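Berberine bridge enzyme-like protein (Arabidopsis thaliana, PDB 5D79) is a secreted flavoprotein oxidoreductase of the berberine bridge enzyme-like family that binds FAD covalently and takes part in adaptation to salt stress. Local coordinates at residues G196-D200 and T415-R420; E222-A227 and R506-V510. All coordinates share one frame. Where two conformers were deposited one is given. Numbering follows the deposited sequence.

Along the chain the order is 196-200, 222-227, 415-420, 506-510, so the two contacts alternate. Their centres lie about 14 Å apart, on the same side of the chain's centre. Contact 1 joins two loops, one ahead of strand 202-208 and one ahead of strand 425-434. Contact 2 packs helix 222-227 against helix 504-514. In both, a part of the FAD-binding PCMH-type region meets a part of the chain that follows more than 200 residues later. The contacts also touch directly: Pro416 CD lies 3.1 Å from Trp226 O, and Pro416 CG lies 4.0 Å from Leu507 CD2. Together they form one continuous patch between the FAD-binding region and the later chain.

Contact 1 (G196-D200 and T415-R420)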
# COMPACT_ATOMS: atom_id res chain seq x y z
N GLY A 196 -8.72 -11.45 -3.76
CA GLY A 196 -7.29 -11.22 -3.86
C GLY A 196 -6.89 -9.76 -3.78
O GLY A 196 -7.60 -8.94 -3.20
N LEU A 197 -5.75 -9.43 -4.37
CA LEU A 197 -5.22 -8.06 -4.28
C LEU A 197 -5.79 -7.22 -5.41
O LEU A 197 -6.37 -7.75 -6.36
CB LEU A 197 -3.68 -8.05 -4.33
CG LEU A 197 -2.91 -8.97 -3.37
CD1 LEU A 197 -1.42 -8.92 -3.67
CD2 LEU A 197 -3.18 -8.60 -1.92
N ALA A 198 -5.62 -5.91 -5.32
CA ALA A 198 -6.02 -5.02 -6.41
C ALA A 198 -5.30 -5.41 -7.70
O ALA A 198 -5.91 -5.48 -8.76
CB ALA A 198 -5.73 -3.56 -6.04
N ALA A 199 -4.01 -5.70 -7.58
CA ALA A 199 -3.18 -6.09 -8.72
C ALA A 199 -3.66 -7.39 -9.36
O ALA A 199 -3.45 -7.64 -10.55
CB ALA A 199 -1.73 -6.23 -8.29
N ASP A 200 -4.32 -8.22 -8.56
CA ASP A 200 -4.89 -9.47 -9.06
C ASP A 200 -6.13 -9.23 -9.90
O ASP A 200 -6.67 -10.17 -10.48
CB ASP A 200 -5.23 -10.41 -7.90
CG ASP A 200 -4.00 -10.83 -7.12
OD1 ASP A 200 -2.88 -10.75 -7.66
OD2 ASP A 200 -4.17 -11.24 -5.96
N THR A 415 1.42 -13.34 -9.95
CA THR A 415 1.76 -11.92 -10.00
C THR A 415 3.02 -11.76 -9.16
O THR A 415 3.35 -12.65 -8.37
CB THR A 415 0.62 -11.01 -9.46
OG1 THR A 415 0.50 -11.16 -8.05
CG2 THR A 415 -0.72 -11.35 -10.12
N PRO A 416 3.74 -10.64 -9.32
CA PRO A 416 4.99 -10.49 -8.56
C PRO A 416 4.85 -10.65 -7.04
O PRO A 416 5.79 -11.18 -6.42
CB PRO A 416 5.45 -9.08 -8.93
CG PRO A 416 4.95 -8.90 -10.34
CD PRO A 416 3.60 -9.61 -10.36
N PHE A 417 3.73 -10.23 -6.45
CA PHE A 417 3.47 -10.46 -5.03
C PHE A 417 3.56 -11.96 -4.71
O PHE A 417 2.80 -12.77 -5.25
CB PHE A 417 2.09 -9.90 -4.65
CG PHE A 417 1.74 -10.07 -3.20
CD1 PHE A 417 1.18 -11.26 -2.74
CD2 PHE A 417 1.98 -9.05 -2.30
CE1 PHE A 417 0.86 -11.43 -1.41
CE2 PHE A 417 1.66 -9.21 -0.96
CZ PHE A 417 1.10 -10.40 -0.51
N PRO A 418 4.51 -12.34 -3.84
CA PRO A 418 4.82 -13.76 -3.69
C PRO A 418 4.13 -14.48 -2.53
O PRO A 418 4.18 -15.70 -2.45
CB PRO A 418 6.33 -13.72 -3.43
CG PRO A 418 6.47 -12.52 -2.56
CD PRO A 418 5.51 -11.50 -3.17
N HIS A 419 3.51 -13.72 -1.63
CA HIS A 419 3.08 -14.27 -0.35
C HIS A 419 1.69 -14.87 -0.42
O HIS A 419 0.71 -14.24 -0.04
CB HIS A 419 3.13 -13.19 0.72
CG HIS A 419 4.38 -12.37 0.66
ND1 HIS A 419 5.58 -12.82 1.16
CD2 HIS A 419 4.63 -11.16 0.12
CE1 HIS A 419 6.51 -11.91 0.95
NE2 HIS A 419 5.95 -10.89 0.32
N ARG A 420 1.63 -16.10 -0.89
CA ARG A 420 0.35 -16.76 -1.11
C ARG A 420 0.22 -17.97 -0.16
O ARG A 420 0.39 -17.81 1.04
CB ARG A 420 0.20 -17.17 -2.58
CG ARG A 420 0.44 -16.02 -3.57
CD ARG A 420 -0.55 -14.85 -3.46
NE ARG A 420 -0.39 -13.93 -4.59
CZ ARG A 420 -1.29 -13.04 -5.00
NH1 ARG A 420 -2.47 -12.92 -4.39
NH2 ARG A 420 -1.02 -12.27 -6.04
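Both segments are irregular loops. Their closest CA atoms, of Asp200 and Thr415, are 7.1 Å apart. Gly196 leaves helix 192-195 with positive phi (82°), and the chain is extended at Leu197. Residues 198-200 then have helical backbone angles, and a weak backbone hydrogen bond runs from Asp200 N to Leu197 O at 3.0 Å, forming a turn. Segment 415-420 has no regular structure, and an inverse gamma turn is centred on His419. The contact joins the FAD-binding PCMH-type region to the loop before strand 425-434, a strand of the seven-stranded antiparallel sheet.

The main polar link is a bidentate salt bridge between Asp200 and Arg420. Arg420 NH1 donates to Asp200 OD2 at 2.9 Å, and Arg420 NH2 donates to Asp200 OD1, also at 2.9 Å. The carboxylate thus meets the edge of the guanidinium with both oxygens. Each partner is also held on its own side. Leu197 N donates to Asp200 OD2 at 2.9 Å, nearly linearly, and closes the same turn through the side chain. Arg420 NH2 makes a weak hydrogen bond to Thr415 OG1 at 2.8 Å. Thr415 also packs its methyl on the acid, with CG2 3.3 Å from Asp200 OD1.

Beside the ion pair lies an apolar patch. Met407, on helix 406-409, touches Leu197, Phe417 and Arg420. The Leu197 side chain is about 7 Å from the bound FAD, so this packing lies near the cofactor. Leu197 makes a CH-pi contact over one face of the Phe417 ring: its CD1 sits 3.6 Å from the ring centroid and 3.4 Å from Phe417 CG.

Contact 2 (E222-A227 and R506-V510); sequences EDYFWA and RLVRV
Val510, Leu507, Ala227 and Trp226 form the apolar centre. Val510 (chi1 t) puts CG1 3.7 Å from Ala227 CB and 3.5 Å from Asp223 O. Leu507 (m, t) brings CD2 to 3.6 Å from Trp226 CZ3 and 4.0 Å from Ala227 CB. Both segments are helical. Their axes approach to 9.8 Å and cross at -123°. CA of Asp223 lies 6.0 Å from that of Val510, and CA of Ala227 6.1 Å from that of Leu507. This helix-helix packing joins the FAD-binding PCMH-type region to the berberine bridge enzyme (BBE) family region that includes 506-510. Trp226 (chi1 t, chi2 90°) turns one face to Arg506, whose side chain is fully extended (t, t, t). The guanidinium stacks flat on the indole, planes at 17°, in a cation-pi contact with Arg506 CZ 3.8 Å from the five-membered ring centroid of Trp226. Arg506 CD makes a CH-pi contact over the same indole, 3.5 Å from the six-membered ring centroid of Trp226. Trp226 NE1 is hydrogen-bonded to Tyr413 O. At the polar edge Arg506 forms a salt bridge, donating from NH2 (2.5 Å) and NE (2.9 Å) to OD1 of Asp223 (chi1 -101°).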
# COMPACT_ATOMS: atom_id res chain seq x y z
N GLU A 222 3.36 -9.35 -22.07
CA GLU A 222 2.88 -9.99 -20.85
C GLU A 222 3.86 -9.85 -19.70
O GLU A 222 3.44 -9.72 -18.55
CB GLU A 222 2.57 -11.47 -21.10
CG GLU A 222 1.29 -11.70 -21.89
CD GLU A 222 0.07 -11.12 -21.21
OE1 GLU A 222 -0.33 -11.66 -20.16
OE2 GLU A 222 -0.49 -10.12 -21.71
N ASP A 223 5.15 -9.88 -20.00
CA ASP A 223 6.20 -9.71 -18.98
C ASP A 223 6.08 -8.33 -18.33
O ASP A 223 6.13 -8.18 -17.11
CB ASP A 223 7.60 -9.90 -19.60
CG ASP A 223 8.19 -11.29 -19.32
OD1 ASP A 223 7.65 -12.01 -18.46
OD2 ASP A 223 9.22 -11.64 -19.94
N TYR A 224 5.93 -7.31 -19.17
CA TYR A 224 5.79 -5.95 -18.68
C TYR A 224 4.51 -5.85 -17.84
O TYR A 224 4.52 -5.33 -16.72
CB TYR A 224 5.77 -4.97 -19.86
CG TYR A 224 6.31 -3.57 -19.58
CD1 TYR A 224 6.22 -2.98 -18.31
CD2 TYR A 224 6.91 -2.84 -20.60
CE1 TYR A 224 6.72 -1.70 -18.09
CE2 TYR A 224 7.40 -1.57 -20.39
CZ TYR A 224 7.30 -1.00 -19.14
OH TYR A 224 7.81 0.27 -18.98
N PHE A 225 3.40 -6.36 -18.40
CA PHE A 225 2.10 -6.33 -17.74
C PHE A 225 2.11 -7.04 -16.39
O PHE A 225 1.36 -6.71 -15.47
CB PHE A 225 1.02 -6.95 -18.64
CG PHE A 225 -0.37 -6.78 -18.10
CD1 PHE A 225 -0.97 -5.52 -18.07
CD2 PHE A 225 -1.09 -7.86 -17.63
CE1 PHE A 225 -2.24 -5.35 -17.56
CE2 PHE A 225 -2.37 -7.70 -17.12
CZ PHE A 225 -2.95 -6.45 -17.09
N TRP A 226 2.97 -8.03 -16.27
CA TRP A 226 3.08 -8.80 -15.05
C TRP A 226 3.82 -7.96 -14.01
O TRP A 226 3.35 -7.78 -12.88
CB TRP A 226 3.77 -10.13 -15.35
CG TRP A 226 4.11 -11.00 -14.19
CD1 TRP A 226 3.32 -11.97 -13.63
CD2 TRP A 226 5.35 -11.02 -13.47
NE1 TRP A 226 3.99 -12.57 -12.59
CE2 TRP A 226 5.23 -12.01 -12.47
CE3 TRP A 226 6.54 -10.30 -13.56
CZ2 TRP A 226 6.27 -12.28 -11.58
CZ3 TRP A 226 7.56 -10.57 -12.68
CH2 TRP A 226 7.42 -11.55 -11.70
N ALA A 227 4.96 -7.40 -14.41
CA ALA A 227 5.85 -6.70 -13.50
C ALA A 227 5.19 -5.50 -12.83
O ALA A 227 5.43 -5.24 -11.65
CB ALA A 227 7.11 -6.26 -14.23
N ARG A 506 12.57 -13.18 -12.21
CA ARG A 506 11.76 -12.75 -13.35
C ARG A 506 11.66 -11.23 -13.46
O ARG A 506 11.86 -10.67 -14.54
CB ARG A 506 10.35 -13.35 -13.28
CG ARG A 506 9.52 -12.96 -14.50
CD ARG A 506 8.14 -13.59 -14.55
NE ARG A 506 7.47 -13.21 -15.79
CZ ARG A 506 6.20 -13.48 -16.09
NH1 ARG A 506 5.44 -14.14 -15.24
NH2 ARG A 506 5.70 -13.07 -17.25
N LEU A 507 11.38 -10.56 -12.34
CA LEU A 507 11.30 -9.11 -12.29
C LEU A 507 12.57 -8.47 -12.87
O LEU A 507 12.49 -7.49 -13.62
CB LEU A 507 11.07 -8.63 -10.85
CG LEU A 507 9.66 -8.80 -10.31
CD1 LEU A 507 9.66 -8.80 -8.80
CD2 LEU A 507 8.76 -7.71 -10.86
N VAL A 508 13.72 -9.03 -12.50
CA VAL A 508 15.03 -8.58 -12.99
C VAL A 508 15.18 -8.81 -14.49
O VAL A 508 15.72 -7.96 -15.21
CB VAL A 508 16.19 -9.28 -12.23
CG1 VAL A 508 17.46 -9.31 -13.05
CG2 VAL A 508 16.44 -8.59 -10.90
N ARG A 509 14.68 -9.94 -14.97
CA ARG A 509 14.68 -10.20 -16.41
C ARG A 509 13.79 -9.18 -17.12
O ARG A 509 14.21 -8.54 -18.09
CB ARG A 509 14.21 -11.63 -16.71
CG ARG A 509 15.07 -12.74 -16.09
CD ARG A 509 16.56 -12.55 -16.33
NE ARG A 509 17.32 -13.77 -16.07
CZ ARG A 509 17.88 -14.08 -14.90
NH1 ARG A 509 17.76 -13.26 -13.86
NH2 ARG A 509 18.55 -15.22 -14.76
N VAL A 510 12.57 -9.01 -16.62
CA VAL A 510 11.65 -8.04 -17.21
C VAL A 510 12.27 -6.64 -17.15
O VAL A 510 12.28 -5.92 -18.14
CB VAL A 510 10.26 -8.05 -16.51
CG1 VAL A 510 9.37 -6.98 -17.10
CG2 VAL A 510 9.60 -9.41 -16.65